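Local coordinates for Lmo2445 protein (Listeria monocytogenes EGD-e, PDB 5HZL), which is of unknown function but is a secreted, internalin-like leucine-rich-repeat protein that binds calcium ions, at residues A111-F116 / N132-N137; P139-M144 / D164-M169; Q203-P208 / G290-P295; F224-L229 / Y261-E266. All coordinates share one frame; numbering follows the deposited sequence.

Overall arrangement
The four contacts follow the chain from the leucine-rich repeats into the C-terminal domain. Interactions 1 and 2 each join successive coils of the solenoid, outside its seven-stranded parallel sheet; their centres are about 17 Å apart, and they touch where Phe116 meets Met144 and Phe141. Interaction 3 pairs strands 203-212 and 290-298 at one border of the mixed sheet, its centre about 19 Å from that of interaction 1. Interaction 4, nested inside the loop that interaction 3 closes, sets helix 223-227 against strand 262-264, about 13 Å from interaction 3 between centres; Tyr292 and Phe224 join the two. Gln203 and Tyr292 also bond to residues 177-182, joining the mixed sheet to the solenoid.

Interaction 1: residues A111-F116 / N132-N137; sequences ANITVF and NNFGFN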
# COMPACT_ATOMS: atom_id res chain seq x y z
N ALA A 111 2.27 -5.83 8.63
CA ALA A 111 2.18 -7.26 8.42
C ALA A 111 3.04 -7.73 7.25
O ALA A 111 2.89 -8.86 6.78
CB ALA A 111 0.73 -7.61 8.18
N ASN A 112 3.93 -6.86 6.79
CA ASN A 112 4.82 -7.14 5.65
C ASN A 112 4.15 -7.68 4.38
O ASN A 112 4.71 -8.54 3.68
CB ASN A 112 5.98 -8.05 6.09
CG ASN A 112 7.10 -8.10 5.06
OD1 ASN A 112 7.34 -7.14 4.34
ND2 ASN A 112 7.80 -9.21 5.00
N ILE A 113 2.95 -7.17 4.10
CA ILE A 113 2.17 -7.52 2.91
C ILE A 113 2.78 -6.82 1.69
O ILE A 113 2.99 -5.62 1.70
CB ILE A 113 0.69 -7.05 3.02
CG1 ILE A 113 0.03 -7.65 4.26
CG2 ILE A 113 -0.10 -7.40 1.75
CD1 ILE A 113 -1.41 -7.25 4.47
N THR A 114 3.04 -7.59 0.64
CA THR A 114 3.60 -7.08 -0.60
C THR A 114 2.56 -7.00 -1.70
O THR A 114 2.77 -6.28 -2.67
CB THR A 114 4.77 -7.98 -1.08
OG1 THR A 114 4.30 -9.32 -1.35
CG2 THR A 114 5.88 -8.00 -0.03
N VAL A 115 1.46 -7.74 -1.57
CA VAL A 115 0.38 -7.74 -2.56
C VAL A 115 -0.95 -7.94 -1.86
O VAL A 115 -1.11 -8.91 -1.11
CB VAL A 115 0.49 -8.92 -3.57
CG1 VAL A 115 -0.72 -9.00 -4.51
CG2 VAL A 115 1.77 -8.83 -4.38
N PHE A 116 -1.88 -7.03 -2.12
CA PHE A 116 -3.23 -7.10 -1.58
C PHE A 116 -4.09 -7.33 -2.82
O PHE A 116 -4.42 -6.37 -3.51
CB PHE A 116 -3.58 -5.82 -0.83
CG PHE A 116 -4.94 -5.84 -0.23
CD1 PHE A 116 -5.17 -6.47 1.00
CD2 PHE A 116 -6.01 -5.24 -0.89
CE1 PHE A 116 -6.45 -6.50 1.55
CE2 PHE A 116 -7.28 -5.26 -0.34
CZ PHE A 116 -7.50 -5.89 0.88
N ASN A 132 3.00 -1.55 5.44
CA ASN A 132 3.24 -2.80 4.73
C ASN A 132 4.36 -2.49 3.72
O ASN A 132 5.11 -1.54 3.92
CB ASN A 132 1.94 -3.37 4.17
CG ASN A 132 1.10 -4.03 5.25
OD1 ASN A 132 1.50 -5.05 5.82
ND2 ASN A 132 -0.09 -3.49 5.49
N ASN A 133 4.48 -3.28 2.66
CA ASN A 133 5.57 -3.05 1.73
C ASN A 133 5.22 -3.49 0.32
O ASN A 133 5.77 -4.48 -0.20
CB ASN A 133 6.80 -3.80 2.24
CG ASN A 133 8.07 -3.42 1.49
OD1 ASN A 133 8.18 -2.31 0.92
ND2 ASN A 133 9.05 -4.32 1.50
N PHE A 134 4.31 -2.72 -0.28
CA PHE A 134 3.81 -3.01 -1.63
C PHE A 134 4.77 -2.83 -2.78
O PHE A 134 4.64 -3.54 -3.77
CB PHE A 134 2.56 -2.18 -1.91
CG PHE A 134 1.43 -2.50 -1.00
CD1 PHE A 134 0.75 -3.69 -1.13
CD2 PHE A 134 1.06 -1.61 0.00
CE1 PHE A 134 -0.30 -4.00 -0.28
CE2 PHE A 134 0.01 -1.91 0.86
CZ PHE A 134 -0.66 -3.10 0.72
N GLY A 135 5.73 -1.92 -2.65
CA GLY A 135 6.68 -1.64 -3.73
C GLY A 135 5.82 -1.14 -4.87
O GLY A 135 4.96 -0.27 -4.67
N PHE A 136 6.00 -1.71 -6.06
CA PHE A 136 5.20 -1.30 -7.23
C PHE A 136 3.81 -1.93 -7.35
O PHE A 136 3.07 -1.59 -8.28
CB PHE A 136 5.99 -1.50 -8.52
CG PHE A 136 7.24 -0.67 -8.59
CD1 PHE A 136 7.16 0.70 -8.83
CD2 PHE A 136 8.49 -1.25 -8.44
CE1 PHE A 136 8.30 1.48 -8.90
CE2 PHE A 136 9.64 -0.47 -8.51
CZ PHE A 136 9.55 0.89 -8.74
N ASN A 137 3.45 -2.82 -6.42
CA ASN A 137 2.14 -3.48 -6.44
C ASN A 137 1.02 -2.64 -5.83
O ASN A 137 0.52 -2.94 -4.74
CB ASN A 137 2.23 -4.82 -5.72
CG ASN A 137 3.20 -5.76 -6.38
OD1 ASN A 137 3.27 -5.85 -7.59
ND2 ASN A 137 3.94 -6.48 -5.57
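Asn132 reaches from one coil of the leucine-rich-repeat solenoid to Ala111 and Ile113 of the coil before it, a position consistent with the conserved asparagine of leucine-rich repeats. Hydrogen bonding does most of the work. OD1 of Asn132 accepts from Ala111 N at 3.0 Å and from Ile113 N at 3.1 Å, the second bond being nearly straight (170° at the hydrogen). The two donors arrive from opposite faces of the amide plane, while ND2 gives its hydrogens to the carbonyls of Leu129 and Ala108. A buried amide gripped at both ends has little freedom to turn, and asparagine suits the place because its short side chain both donates and accepts. The backbones are tied directly as well, by Asn133 N to Ile113 O at 2.9 Å. Farther along, the type II' turn from Phe134 to Asn137 brings the Asn137 amide round to Thr114, and its ND2 bonds to Thr114 O at 3.1 Å.

The Phe134 ring takes a polar neighbour too: Ile113 O stands over one of its faces, near the rim.

Apolar contacts centre on the same ring. Ile113 and Phe134 extend flank to flank, with Ile113 CG2 at 4.0 Å from Phe134 CE1. A chi1 of -62° sets Phe134 CG anti to the carbonyl carbon; beyond it, CD1 meets Thr114 O. A bulky aromatic fits here because the same CE1 that meets Ile113 CG2 also lies 3.8 Å from Phe116 CB.

Interaction 2: residues P139-M144 / D164-M169; sequences PKFVGM and DIWMNM
The nearest CA atoms of the two segments, those of Lys140 and Trp166, are 6.5 Å apart, so these neighbouring coils of the leucine-rich-repeat solenoid meet through side chains and not as paired strands. Segment 139-144 folds into a type II turn from Phe141 to Met144, and Phe141 and Trp166 share a left-handed backbone conformation.

Trp166 carries the polar link. Its indole NE1 donates to Pro139 O at 2.9 Å, and the acceptor lies in the plane of the ring as the donor lies in the plane of the carbonyl. Tryptophan suits this position because a single side chain supplies both a donor for a buried carbonyl and a broad apolar surface. Ile165 CD1 from its own segment sits over the centre of one indole face.

Phe141 presses against the same indole obliquely, the two planes 48° apart. The edge of the phenyl ring does the touching: Phe141 CD2 lies 3.5 Å from Trp166 NE1, and Trp166 CD1 is in the plane of the phenyl ring. Ile150 of strand 149-151 also touches Phe141.

Met169, a selenomethionine, rests on Ile150 as well and makes a Met-aromatic contact with Phe141, SE lying 5.3 Å from the ring centroid and oblique to its face. A long, unbranched side chain suits the spot, bringing Met169 SE to 4.1 Å from Phe141 CB.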
# COMPACT_ATOMS: atom_id res chain seq x y z
N PRO A 139 -2.56 -1.61 -5.13
CA PRO A 139 -3.84 -2.29 -5.26
C PRO A 139 -4.96 -1.38 -5.78
O PRO A 139 -4.99 -0.20 -5.45
CB PRO A 139 -4.13 -2.75 -3.82
CG PRO A 139 -3.47 -1.75 -2.96
CD PRO A 139 -2.24 -1.31 -3.71
N LYS A 140 -5.86 -1.95 -6.58
CA LYS A 140 -7.02 -1.25 -7.15
C LYS A 140 -8.33 -1.50 -6.39
O LYS A 140 -9.32 -0.81 -6.61
CB LYS A 140 -7.20 -1.64 -8.63
CG LYS A 140 -6.08 -1.17 -9.55
CD LYS A 140 -6.23 -1.71 -10.98
CE LYS A 140 -7.46 -1.24 -11.76
NZ LYS A 140 -7.45 0.24 -11.98
N PHE A 141 -8.33 -2.50 -5.51
CA PHE A 141 -9.51 -2.86 -4.70
C PHE A 141 -10.73 -3.30 -5.52
O PHE A 141 -11.86 -2.91 -5.22
CB PHE A 141 -9.87 -1.73 -3.72
CG PHE A 141 -8.71 -1.29 -2.88
CD1 PHE A 141 -8.35 -2.01 -1.74
CD2 PHE A 141 -7.97 -0.17 -3.23
CE1 PHE A 141 -7.28 -1.62 -0.97
CE2 PHE A 141 -6.90 0.23 -2.45
CZ PHE A 141 -6.55 -0.49 -1.32
N VAL A 142 -10.51 -4.09 -6.57
CA VAL A 142 -11.62 -4.60 -7.39
C VAL A 142 -12.27 -5.69 -6.54
O VAL A 142 -11.59 -6.57 -6.01
CB VAL A 142 -11.21 -5.11 -8.80
CG1 VAL A 142 -12.41 -5.70 -9.53
CG2 VAL A 142 -10.60 -3.98 -9.63
N GLY A 143 -13.59 -5.59 -6.40
CA GLY A 143 -14.40 -6.49 -5.58
C GLY A 143 -14.76 -5.86 -4.23
O GLY A 143 -15.61 -6.39 -3.51
N MSE A 144 -14.14 -4.71 -3.90
CA MSE A 144 -14.36 -3.98 -2.64
C MSE A 144 -14.95 -2.61 -2.90
O MSE A 144 -14.57 -1.62 -2.28
CB MSE A 144 -12.98 -3.91 -1.98
CG MSE A 144 -12.55 -5.30 -1.51
SE MSE A 144 -10.65 -5.37 -1.02
CE MSE A 144 -9.88 -6.11 -2.68
N ASP A 164 -6.83 8.39 -12.83
CA ASP A 164 -8.17 7.78 -12.62
C ASP A 164 -8.34 6.56 -11.67
O ASP A 164 -9.46 6.03 -11.58
CB ASP A 164 -8.87 7.53 -14.00
CG ASP A 164 -8.10 6.58 -14.93
OD1 ASP A 164 -7.09 5.97 -14.52
OD2 ASP A 164 -8.51 6.45 -16.10
N ILE A 165 -7.31 6.13 -10.95
CA ILE A 165 -7.54 4.99 -10.05
C ILE A 165 -8.36 5.42 -8.84
O ILE A 165 -8.40 6.60 -8.46
CB ILE A 165 -6.28 4.24 -9.57
CG1 ILE A 165 -5.44 5.04 -8.57
CG2 ILE A 165 -5.44 3.76 -10.76
CD1 ILE A 165 -4.33 4.20 -7.98
N TRP A 166 -9.01 4.42 -8.25
CA TRP A 166 -9.85 4.55 -7.08
C TRP A 166 -11.11 5.42 -7.30
O TRP A 166 -11.60 6.10 -6.39
CB TRP A 166 -9.02 4.96 -5.85
CG TRP A 166 -7.82 4.05 -5.58
CD1 TRP A 166 -7.80 2.68 -5.65
CD2 TRP A 166 -6.52 4.44 -5.12
NE1 TRP A 166 -6.55 2.21 -5.32
CE2 TRP A 166 -5.75 3.27 -4.97
CE3 TRP A 166 -5.92 5.68 -4.83
CZ2 TRP A 166 -4.42 3.29 -4.55
CZ3 TRP A 166 -4.60 5.70 -4.41
CH2 TRP A 166 -3.86 4.51 -4.28
N MSE A 167 -11.65 5.35 -8.52
CA MSE A 167 -12.86 6.07 -8.90
C MSE A 167 -14.02 5.13 -9.05
O MSE A 167 -15.07 5.48 -9.58
CB MSE A 167 -12.58 6.77 -10.22
CG MSE A 167 -11.59 7.91 -10.01
SE MSE A 167 -12.45 9.32 -8.95
CE MSE A 167 -13.63 10.11 -10.33
N ASN A 168 -13.83 3.91 -8.55
CA ASN A 168 -14.81 2.84 -8.58
C ASN A 168 -15.46 2.59 -7.19
O ASN A 168 -16.15 1.58 -7.03
CB ASN A 168 -14.11 1.56 -9.08
CG ASN A 168 -12.92 1.12 -8.17
OD1 ASN A 168 -12.24 1.96 -7.56
ND2 ASN A 168 -12.68 -0.19 -8.10
N MSE A 169 -15.25 3.48 -6.22
CA MSE A 169 -15.77 3.33 -4.84
C MSE A 169 -16.60 4.53 -4.44
O MSE A 169 -16.09 5.46 -3.82
CB MSE A 169 -14.55 3.18 -3.93
CG MSE A 169 -13.95 1.78 -4.07
SE MSE A 169 -12.24 1.61 -3.10
CE MSE A 169 -11.12 2.41 -4.51

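Interaction 3: residues Q203-P208 / G290-P295; sequences QTATYP and GWYDFP
Tyr207 and Phe294 extend in the same direction from neighbouring strands, their planes 39° apart and their ring centroids separated by 4.6 Å. The Phe294 rim does the touching, CE1 standing over the centre of the tyrosine ring. Tyr207 also meets Tyr292 CD1 at the edge of its ring, in plane. Tyrosine fits this half-covered place: the ring packs against aromatics while OH bonds to Phe221 O.

Next along that face, Ala205 CB touches the rim of Tyr292, 3.8 Å from CD1. A methyl is small enough for the ring to lie beside it, and the Tyr292 hydroxyl runs on to bond with Leu182 O in the repeats.

These side chains project from two strands whose short axes run parallel within 2°, joining strand 203-212 at the sheet's border to strand 290-298. Such a first strand beside the last, both running the same way, is consistent with the immunoglobulin-like folding of the E-set clan. Carbonyls and amides alternate across the pair, from Gln203 O with Trp291 N (3.2 Å) to Tyr207 N with Asp293 O (2.8 Å).

On the other face, Trp291 CG sits between its backbone N and carbonyl carbon (chi1 58°), and the indole turns one face to Thr204. Thr204 CG2 stands over it in a CH-pi contact, 3.5 Å from the centroid of the five-membered ring. Beyond it, Thr206 CG2 approaches Asp293 CB at 4.0 Å; Ala205 and Thr206 also line the pocket holding a glycol ether, probably from the crystallisation liquor.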
# COMPACT_ATOMS: atom_id res chain seq x y z
N GLN A 203 6.22 12.28 -0.10
CA GLN A 203 6.44 11.21 -1.08
C GLN A 203 7.92 11.31 -1.39
O GLN A 203 8.40 12.39 -1.72
CB GLN A 203 5.61 11.40 -2.33
CG GLN A 203 4.11 11.41 -2.08
CD GLN A 203 3.57 10.10 -1.52
OE1 GLN A 203 4.09 9.00 -1.78
NE2 GLN A 203 2.48 10.22 -0.75
N THR A 204 8.66 10.21 -1.26
CA THR A 204 10.11 10.23 -1.50
C THR A 204 10.53 9.06 -2.33
O THR A 204 10.02 7.97 -2.13
CB THR A 204 10.89 10.20 -0.18
OG1 THR A 204 10.66 8.95 0.50
CG2 THR A 204 10.44 11.36 0.70
N ALA A 205 11.46 9.26 -3.25
CA ALA A 205 11.90 8.15 -4.09
C ALA A 205 13.28 8.32 -4.65
O ALA A 205 13.67 9.41 -5.03
CB ALA A 205 10.91 7.95 -5.24
N THR A 206 14.01 7.22 -4.69
CA THR A 206 15.35 7.19 -5.25
C THR A 206 15.21 6.45 -6.58
O THR A 206 14.89 5.26 -6.61
CB THR A 206 16.31 6.47 -4.31
OG1 THR A 206 16.19 7.05 -3.00
CG2 THR A 206 17.76 6.57 -4.80
N TYR A 207 15.42 7.17 -7.67
CA TYR A 207 15.31 6.59 -9.02
C TYR A 207 16.45 5.63 -9.35
O TYR A 207 17.48 5.63 -8.69
CB TYR A 207 15.22 7.69 -10.10
CG TYR A 207 13.86 8.38 -10.21
CD1 TYR A 207 13.31 9.08 -9.14
CD2 TYR A 207 13.14 8.36 -11.41
CE1 TYR A 207 12.08 9.72 -9.25
CE2 TYR A 207 11.91 9.00 -11.53
CZ TYR A 207 11.38 9.68 -10.45
OH TYR A 207 10.17 10.32 -10.54
N PRO A 208 16.25 4.77 -10.36
CA PRO A 208 17.36 3.88 -10.71
C PRO A 208 18.59 4.71 -11.13
O PRO A 208 18.42 5.80 -11.64
CB PRO A 208 16.80 3.06 -11.87
CG PRO A 208 15.32 3.03 -11.62
CD PRO A 208 14.98 4.34 -10.99
N GLY A 290 7.51 16.63 -0.77
CA GLY A 290 8.42 15.48 -1.01
C GLY A 290 9.85 15.76 -1.50
O GLY A 290 10.30 16.89 -1.47
N TRP A 291 10.56 14.71 -1.91
CA TRP A 291 11.92 14.80 -2.47
C TRP A 291 12.27 13.57 -3.31
O TRP A 291 11.86 12.46 -2.99
CB TRP A 291 13.03 15.08 -1.43
CG TRP A 291 13.18 14.12 -0.29
CD1 TRP A 291 12.71 14.29 0.98
CD2 TRP A 291 13.87 12.86 -0.30
NE1 TRP A 291 13.06 13.22 1.76
CE2 TRP A 291 13.77 12.32 1.00
CE3 TRP A 291 14.54 12.12 -1.29
CZ2 TRP A 291 14.32 11.07 1.35
CZ3 TRP A 291 15.09 10.88 -0.94
CH2 TRP A 291 14.98 10.37 0.37
N TYR A 292 13.02 13.78 -4.39
CA TYR A 292 13.39 12.68 -5.30
C TYR A 292 14.87 12.65 -5.61
O TYR A 292 15.40 13.63 -6.05
CB TYR A 292 12.60 12.82 -6.60
CG TYR A 292 11.11 12.79 -6.37
CD1 TYR A 292 10.45 11.59 -6.14
CD2 TYR A 292 10.35 13.96 -6.38
CE1 TYR A 292 9.08 11.54 -5.92
CE2 TYR A 292 8.98 13.91 -6.16
CZ TYR A 292 8.35 12.70 -5.93
OH TYR A 292 7.00 12.64 -5.72
N ASP A 293 15.52 11.50 -5.39
CA ASP A 293 16.96 11.34 -5.67
C ASP A 293 17.24 10.64 -6.99
O ASP A 293 16.54 9.71 -7.39
CB ASP A 293 17.67 10.56 -4.55
CG ASP A 293 17.83 11.37 -3.27
OD1 ASP A 293 17.38 12.54 -3.19
OD2 ASP A 293 18.44 10.81 -2.32
N PHE A 294 18.31 11.09 -7.65
CA PHE A 294 18.72 10.57 -8.94
C PHE A 294 20.21 10.29 -8.88
O PHE A 294 21.00 11.22 -8.97
CB PHE A 294 18.40 11.61 -10.02
CG PHE A 294 16.97 12.06 -10.00
CD1 PHE A 294 15.99 11.33 -10.66
CD2 PHE A 294 16.60 13.19 -9.30
CE1 PHE A 294 14.67 11.74 -10.64
CE2 PHE A 294 15.27 13.60 -9.28
CZ PHE A 294 14.30 12.88 -9.94
N PRO A 295 20.61 9.01 -8.66
CA PRO A 295 22.05 8.70 -8.64
C PRO A 295 22.60 8.81 -10.06
O PRO A 295 22.04 8.24 -10.99
CB PRO A 295 22.10 7.25 -8.14
CG PRO A 295 20.75 6.96 -7.59
CD PRO A 295 19.79 7.84 -8.32

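Interaction 4: residues F224-L229 / Y261-E266; sequences FIYQAL and YMYTIE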
# COMPACT_ATOMS: atom_id res chain seq x y z
N PHE A 224 4.79 14.34 -10.48
CA PHE A 224 4.37 15.03 -9.26
C PHE A 224 4.62 16.54 -9.32
O PHE A 224 3.77 17.32 -8.89
CB PHE A 224 5.07 14.42 -8.04
CG PHE A 224 4.70 15.07 -6.73
CD1 PHE A 224 5.41 16.17 -6.26
CD2 PHE A 224 3.61 14.61 -5.99
CE1 PHE A 224 5.06 16.78 -5.07
CE2 PHE A 224 3.26 15.22 -4.80
CZ PHE A 224 3.98 16.31 -4.34
N ILE A 225 5.79 16.93 -9.83
CA ILE A 225 6.16 18.34 -9.94
C ILE A 225 5.10 19.18 -10.65
O ILE A 225 4.74 20.27 -10.21
CB ILE A 225 7.53 18.51 -10.66
CG1 ILE A 225 8.65 17.94 -9.78
CG2 ILE A 225 7.83 19.98 -10.93
CD1 ILE A 225 10.01 17.92 -10.45
N TYR A 226 4.59 18.65 -11.75
CA TYR A 226 3.61 19.36 -12.54
C TYR A 226 2.18 19.22 -12.01
O TYR A 226 1.44 20.18 -11.99
CB TYR A 226 3.72 18.89 -13.99
CG TYR A 226 5.12 19.09 -14.54
CD1 TYR A 226 6.11 18.14 -14.33
CD2 TYR A 226 5.44 20.23 -15.28
CE1 TYR A 226 7.38 18.32 -14.84
CE2 TYR A 226 6.71 20.41 -15.81
CZ TYR A 226 7.68 19.45 -15.58
OH TYR A 226 8.95 19.61 -16.09
N GLN A 227 1.81 18.02 -11.58
CA GLN A 227 0.47 17.75 -11.03
C GLN A 227 0.19 18.56 -9.77
O GLN A 227 -0.95 18.95 -9.53
CB GLN A 227 0.32 16.26 -10.75
CG GLN A 227 0.36 15.42 -12.02
CD GLN A 227 0.35 13.93 -11.75
OE1 GLN A 227 0.94 13.44 -10.78
NE2 GLN A 227 -0.30 13.19 -12.62
N ALA A 228 1.22 18.84 -8.98
CA ALA A 228 1.09 19.63 -7.76
C ALA A 228 0.37 20.96 -8.02
O ALA A 228 -0.37 21.45 -7.16
CB ALA A 228 2.45 19.89 -7.14
N LEU A 229 0.58 21.52 -9.21
CA LEU A 229 -0.03 22.79 -9.63
C LEU A 229 -1.55 22.76 -9.66
O LEU A 229 -2.17 23.81 -9.55
CB LEU A 229 0.54 23.24 -10.98
CG LEU A 229 2.05 23.50 -10.93
CD1 LEU A 229 2.58 23.83 -12.32
CD2 LEU A 229 2.40 24.60 -9.93
N TYR A 261 6.04 15.41 -18.68
CA TYR A 261 6.41 15.38 -17.26
C TYR A 261 7.92 15.30 -17.09
O TYR A 261 8.39 14.94 -16.02
CB TYR A 261 5.71 14.26 -16.50
CG TYR A 261 4.20 14.35 -16.44
CD1 TYR A 261 3.56 15.46 -15.90
CD2 TYR A 261 3.41 13.29 -16.85
CE1 TYR A 261 2.17 15.54 -15.83
CE2 TYR A 261 2.01 13.35 -16.78
CZ TYR A 261 1.39 14.48 -16.26
OH TYR A 261 0.00 14.52 -16.19
N MSE A 262 8.67 15.66 -18.12
CA MSE A 262 10.12 15.62 -18.03
C MSE A 262 10.61 16.92 -17.44
O MSE A 262 10.13 17.97 -17.80
CB MSE A 262 10.80 15.42 -19.37
CG MSE A 262 10.32 14.14 -20.06
SE MSE A 262 10.66 12.46 -19.07
CE MSE A 262 12.63 12.45 -19.11
N TYR A 263 11.56 16.83 -16.52
CA TYR A 263 12.16 18.01 -15.88
C TYR A 263 13.67 17.91 -16.11
O TYR A 263 14.29 16.88 -15.85
CB TYR A 263 11.82 18.07 -14.39
CG TYR A 263 12.34 19.33 -13.75
CD1 TYR A 263 11.63 20.52 -13.85
CD2 TYR A 263 13.54 19.35 -13.06
CE1 TYR A 263 12.10 21.70 -13.29
CE2 TYR A 263 14.01 20.53 -12.48
CZ TYR A 263 13.30 21.70 -12.60
OH TYR A 263 13.77 22.86 -12.02
N THR A 264 14.25 18.99 -16.63
CA THR A 264 15.67 19.05 -16.91
C THR A 264 16.40 19.67 -15.74
O THR A 264 15.95 20.69 -15.22
CB THR A 264 15.93 19.90 -18.17
OG1 THR A 264 15.24 19.32 -19.27
CG2 THR A 264 17.42 19.98 -18.51
N ILE A 265 17.51 19.06 -15.32
CA ILE A 265 18.30 19.60 -14.22
C ILE A 265 19.71 19.90 -14.74
O ILE A 265 20.36 19.05 -15.36
CB ILE A 265 18.25 18.75 -12.92
CG1 ILE A 265 18.95 17.40 -13.04
CG2 ILE A 265 16.79 18.51 -12.53
CD1 ILE A 265 18.78 16.55 -11.78
N GLU A 266 20.15 21.13 -14.46
CA GLU A 266 21.43 21.69 -14.91
C GLU A 266 22.68 20.98 -14.39
O GLU A 266 23.36 21.49 -13.50
CB GLU A 266 21.50 23.17 -14.49
CG GLU A 266 20.37 24.11 -14.94
CD GLU A 266 20.37 24.41 -16.43
OE1 GLU A 266 20.48 23.47 -17.25
OE2 GLU A 266 20.22 25.60 -16.78
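Tyr226 and Tyr261 pass one another, heading opposite ways, with Tyr226 CB set against the edge of the Tyr261 ring, 3.9 Å from CD1 and in the ring plane. CG of Tyr226 is anti to the carbonyl carbon (chi1 -57°), and the ring beyond it runs alongside the Tyr261 backbone, CE1 of Tyr226 lying 3.7 Å from Tyr261 O. At the far end of the ring, the Tyr226 hydroxyl makes a weak hydrogen bond to Met262 O. Tyrosine suits this buried site, since the length of its ring spans from the helix to the strand and its OH meets a backbone carbonyl there.

Helix 223-227 is thereby laid against strand 262-264, which pairs antiparallel with strand 219-221 in the C-terminal domain assigned to the E-set clan. Tyr263 turns toward the helix, and Tyr226 OH approaches the edge of its ring in plane, 3.6 Å from CD1. Ile225, one residue earlier on the helix, brings its CD1 to 4.3 Å from Tyr263 CG; both residues also pack on strand 273-281, Ile225 on Leu281 and Tyr263 on Ile279, with largely apolar side chains that suit these buried positions beside the sheet.

Gln227 crosses Tyr261 at about a right angle, its OE1 held by Ile185 N. The Tyr261 side chain itself touches Glu163, a calcium ligand, and a bound calcium ion lies about 4 Å from that side chain.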